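Local coordinates for protein class I phosphodiesterase PDEB1 (Leishmania major, PDB 2R8Q) that belongs to the class I cyclic nucleotide phosphodiesterase family, with an all-helical catalytic domain that holds a zinc and a magnesium ion beside its ligand pocket, at residues P98-Y103 / L142-V147. Numbering follows the deposited sequence.
Sequences PYHNFY and LDHMGV. With IBM (3-isobutyl-1-methylxanthine), chain E.
His100 and His144 lay their imidazoles face to face, centroids 3.8 Å apart and planes 6° from parallel, as the single direct side-chain contact between segments 98-103 and 142-147. The rings overlap closely: His100 ND1 lies 3.5 Å from His144 CE1, and His100 CB adds a CH-pi contact over the same face of His144. On its other face the His100 ring receives the edge of Tyr99 through CD2, which sandwiches it between two aromatic neighbours. With CG anti to its backbone N (chi1 -162°), His144 swings toward His100, and Gly146 N, 8° out of the imidazole plane, donates to His144 ND1 at 2.9 Å and helps hold the ring's rotation. Beside the stack, one water donates to His100 O and His144 O, 2.8 Å from each. Further out, His100 ND1 is hydrogen-bonded to Glu275 OE2, whose other oxygen, OE1, bonds Tyr99 N, so Glu275 of helix 262-285 ties down both residues. C13 of 3-isobutyl-1-methylxanthine approaches His100 CE1 to 3.8 Å, and the His100 side chain lies about 4 Å from the zinc ion and 5 Å from the magnesium ion. His100 opens the phosphodiesterase HNxxH signature, which His104, a zinc ligand, closes.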
ATOM      1  N   PRO A  98     -16.621  16.116  -1.947  1.00 17.10           N
ATOM      2  CA  PRO A  98     -18.085  16.157  -2.047  1.00 16.24           C
ATOM      3  C   PRO A  98     -18.861  14.876  -1.776  1.00 15.77           C
ATOM      4  O   PRO A  98     -19.916  14.914  -1.136  1.00 15.87           O
ATOM      5  CB  PRO A  98     -18.326  16.661  -3.472  1.00 16.25           C
ATOM      6  CG  PRO A  98     -17.095  17.477  -3.761  1.00 17.20           C
ATOM      7  CD  PRO A  98     -16.001  16.604  -3.192  1.00 17.13           C
ATOM      8  N   TYR A  99     -18.348  13.748  -2.260  1.00 15.49           N
ATOM      9  CA  TYR A  99     -19.054  12.490  -2.091  1.00 14.71           C
ATOM     10  C   TYR A  99     -18.348  11.419  -1.272  1.00 14.40           C
ATOM     11  O   TYR A  99     -18.931  10.878  -0.333  1.00 14.19           O
ATOM     12  CB  TYR A  99     -19.406  11.909  -3.464  1.00 15.39           C
ATOM     13  CG  TYR A  99     -20.212  10.631  -3.395  1.00 13.99           C
ATOM     14  CD1 TYR A  99     -21.566  10.655  -3.066  1.00 15.14           C
ATOM     15  CD2 TYR A  99     -19.615   9.399  -3.641  1.00 15.05           C
ATOM     16  CE1 TYR A  99     -22.306   9.479  -2.989  1.00 15.37           C
ATOM     17  CE2 TYR A  99     -20.339   8.222  -3.562  1.00 14.60           C
ATOM     18  CZ  TYR A  99     -21.684   8.265  -3.239  1.00 13.98           C
ATOM     19  OH  TYR A  99     -22.404   7.096  -3.182  1.00 15.09           O
ATOM     20  N   HIS A 100     -17.102  11.107  -1.617  1.00 13.91           N
ATOM     21  CA  HIS A 100     -16.382  10.061  -0.903  1.00 13.92           C
ATOM     22  C   HIS A 100     -15.796  10.500   0.424  1.00 15.03           C
ATOM     23  O   HIS A 100     -14.607  10.318   0.697  1.00 15.84           O
ATOM     24  CB  HIS A 100     -15.300   9.450  -1.795  1.00 15.01           C
ATOM     25  CG  HIS A 100     -15.847   8.557  -2.866  1.00 14.79           C
ATOM     26  ND1 HIS A 100     -16.024   8.972  -4.168  1.00 14.26           N
ATOM     27  CD2 HIS A 100     -16.300   7.281  -2.813  1.00 14.87           C
ATOM     28  CE1 HIS A 100     -16.564   7.990  -4.872  1.00 15.42           C
ATOM     29  NE2 HIS A 100     -16.743   6.954  -4.073  1.00 14.91           N
ATOM     30  N   ASN A 101     -16.666  11.072   1.250  1.00 15.53           N
ATOM     31  CA  ASN A 101     -16.296  11.537   2.577  1.00 13.96           C
ATOM     32  C   ASN A 101     -16.869  10.565   3.610  1.00 15.37           C
ATOM     33  O   ASN A 101     -17.478   9.555   3.254  1.00 14.90           O
ATOM     34  CB  ASN A 101     -16.834  12.953   2.795  1.00 15.16           C
ATOM     35  CG  ASN A 101     -18.309  13.068   2.469  1.00 14.95           C
ATOM     36  OD1 ASN A 101     -19.124  12.311   2.990  1.00 15.13           O
ATOM     37  ND2 ASN A 101     -18.661  14.019   1.606  1.00 16.32           N
ATOM     38  N   PHE A 102     -16.677  10.868   4.891  1.00 14.49           N
ATOM     39  CA  PHE A 102     -17.150   9.990   5.953  1.00 14.77           C
ATOM     40  C   PHE A 102     -18.646   9.670   5.864  1.00 12.85           C
ATOM     41  O   PHE A 102     -19.062   8.558   6.177  1.00 13.39           O
ATOM     42  CB  PHE A 102     -16.813  10.614   7.314  1.00 14.39           C
ATOM     43  CG  PHE A 102     -17.131   9.737   8.497  1.00 13.84           C
ATOM     44  CD1 PHE A 102     -16.555   8.474   8.630  1.00 14.42           C
ATOM     45  CD2 PHE A 102     -17.982  10.195   9.501  1.00 15.79           C
ATOM     46  CE1 PHE A 102     -16.818   7.679   9.745  1.00 14.95           C
ATOM     47  CE2 PHE A 102     -18.255   9.409  10.624  1.00 15.18           C
ATOM     48  CZ  PHE A 102     -17.672   8.151  10.749  1.00 13.95           C
ATOM     49  N   TYR A 103     -19.460  10.627   5.431  1.00 13.06           N
ATOM     50  CA  TYR A 103     -20.897  10.380   5.338  1.00 13.76           C
ATOM     51  C   TYR A 103     -21.260   9.258   4.373  1.00 14.05           C
ATOM     52  O   TYR A 103     -22.245   8.551   4.587  1.00 14.97           O
ATOM     53  CB  TYR A 103     -21.630  11.662   4.952  1.00 14.09           C
ATOM     54  CG  TYR A 103     -21.362  12.798   5.909  1.00 14.72           C
ATOM     55  CD1 TYR A 103     -20.724  13.960   5.477  1.00 15.66           C
ATOM     56  CD2 TYR A 103     -21.727  12.705   7.254  1.00 15.58           C
ATOM     57  CE1 TYR A 103     -20.458  15.006   6.358  1.00 16.37           C
ATOM     58  CE2 TYR A 103     -21.460  13.745   8.144  1.00 17.12           C
ATOM     59  CZ  TYR A 103     -20.827  14.890   7.690  1.00 17.06           C
ATOM     60  OH  TYR A 103     -20.555  15.930   8.554  1.00 19.83           O
ATOM     61  N   LEU A 142     -11.415   4.465   2.534  1.00 13.47           N
ATOM     62  CA  LEU A 142     -10.417   5.247   3.273  1.00 14.25           C
ATOM     63  C   LEU A 142      -9.447   6.079   2.432  1.00 14.79           C
ATOM     64  O   LEU A 142      -8.798   5.572   1.527  1.00 14.36           O
ATOM     65  CB  LEU A 142      -9.606   4.331   4.194  1.00 14.25           C
ATOM     66  CG  LEU A 142     -10.323   3.716   5.401  1.00 14.99           C
ATOM     67  CD1 LEU A 142      -9.492   2.565   5.963  1.00 14.51           C
ATOM     68  CD2 LEU A 142     -10.554   4.777   6.467  1.00 15.36           C
ATOM     69  N   ASP A 143      -9.361   7.364   2.764  1.00 14.49           N
ATOM     70  CA  ASP A 143      -8.455   8.304   2.106  1.00 15.26           C
ATOM     71  C   ASP A 143      -8.712   8.524   0.615  1.00 16.74           C
ATOM     72  O   ASP A 143      -7.792   8.824  -0.150  1.00 18.54           O
ATOM     73  CB  ASP A 143      -7.005   7.862   2.355  1.00 17.40           C
ATOM     74  CG  ASP A 143      -5.984   8.923   1.973  1.00 18.83           C
ATOM     75  OD1 ASP A 143      -6.186  10.109   2.311  1.00 19.97           O
ATOM     76  OD2 ASP A 143      -4.962   8.561   1.347  1.00 21.53           O
ATOM     77  N   HIS A 144      -9.965   8.367   0.205  1.00 15.89           N
ATOM     78  CA  HIS A 144     -10.338   8.605  -1.188  1.00 16.55           C
ATOM     79  C   HIS A 144     -10.037  10.088  -1.428  1.00 18.78           C
ATOM     80  O   HIS A 144     -10.296  10.928  -0.562  1.00 17.64           O
ATOM     81  CB  HIS A 144     -11.831   8.317  -1.379  1.00 15.75           C
ATOM     82  CG  HIS A 144     -12.237   8.121  -2.807  1.00 15.18           C
ATOM     83  ND1 HIS A 144     -12.231   9.142  -3.733  1.00 15.45           N
ATOM     84  CD2 HIS A 144     -12.676   7.021  -3.465  1.00 16.21           C
ATOM     85  CE1 HIS A 144     -12.650   8.681  -4.897  1.00 16.87           C
ATOM     86  NE2 HIS A 144     -12.928   7.397  -4.762  1.00 15.58           N
ATOM     87  N   MET A 145      -9.487  10.401  -2.598  1.00 19.05           N
ATOM     88  CA  MET A 145      -9.114  11.770  -2.926  1.00 21.73           C
ATOM     89  C   MET A 145     -10.098  12.496  -3.840  1.00 20.37           C
ATOM     90  O   MET A 145      -9.836  13.617  -4.269  1.00 21.78           O
ATOM     91  CB  MET A 145      -7.714  11.763  -3.551  1.00 25.26           C
ATOM     92  CG  MET A 145      -6.656  11.148  -2.638  1.00 33.34           C
ATOM     93  SD  MET A 145      -5.132  10.613  -3.463  1.00 40.65           S
ATOM     94  CE  MET A 145      -5.137   8.856  -3.084  1.00 39.26           C
ATOM     95  N   GLY A 146     -11.228  11.865  -4.137  1.00 17.70           N
ATOM     96  CA  GLY A 146     -12.206  12.512  -4.994  1.00 18.81           C
ATOM     97  C   GLY A 146     -12.024  12.268  -6.484  1.00 18.50           C
ATOM     98  O   GLY A 146     -12.695  12.906  -7.301  1.00 18.67           O
ATOM     99  N   VAL A 147     -11.110  11.374  -6.847  1.00 18.60           N
ATOM    100  CA  VAL A 147     -10.890  11.043  -8.254  1.00 17.64           C
ATOM    101  C   VAL A 147     -10.919   9.526  -8.391  1.00 17.43           C
ATOM    102  O   VAL A 147     -10.550   8.816  -7.452  1.00 18.23           O
ATOM    103  CB  VAL A 147      -9.535  11.588  -8.782  1.00 17.72           C
ATOM    104  CG1 VAL A 147      -9.546  13.109  -8.759  1.00 18.95           C
ATOM    105  CG2 VAL A 147      -8.386  11.053  -7.948  1.00 20.34           C
TER
HETATM  106  N9  IBM E   3     -21.422   6.534 -11.074  1.00 50.85           N
HETATM  107  C8  IBM E   3     -21.925   7.231 -12.145  1.00 50.81           C
HETATM  108  N7  IBM E   3     -23.028   7.884 -11.878  1.00 50.38           N
HETATM  109  C5  IBM E   3     -23.267   7.596 -10.542  1.00 50.74           C
HETATM  110  C4  IBM E   3     -22.290   6.769 -10.034  1.00 51.14           C
HETATM  111  N3  IBM E   3     -22.196   6.285  -8.776  1.00 51.27           N
HETATM  112  C2  IBM E   3     -23.202   6.678  -7.939  1.00 51.70           C
HETATM  113  N1  IBM E   3     -24.236   7.517  -8.368  1.00 51.34           N
HETATM  114  C6  IBM E   3     -24.268   7.976  -9.663  1.00 51.31           C
HETATM  115  O6  IBM E   3     -25.168   8.712 -10.038  1.00 51.34           O
HETATM  116  O2  IBM E   3     -23.200   6.281  -6.778  1.00 50.84           O
HETATM  117  C10 IBM E   3     -25.284   7.908  -7.437  1.00 52.06           C
HETATM  118  C11 IBM E   3     -21.108   5.422  -8.350  1.00 52.65           C
HETATM  119  C12 IBM E   3     -19.794   6.207  -8.397  1.00 52.75           C
HETATM  120  C13 IBM E   3     -19.524   6.894  -7.065  1.00 52.87           C
HETATM  121  C14 IBM E   3     -18.636   5.298  -8.784  1.00 53.62           C
HETATM  122  O   HOH W   1     -11.926  10.442   1.654  1.00 14.82           O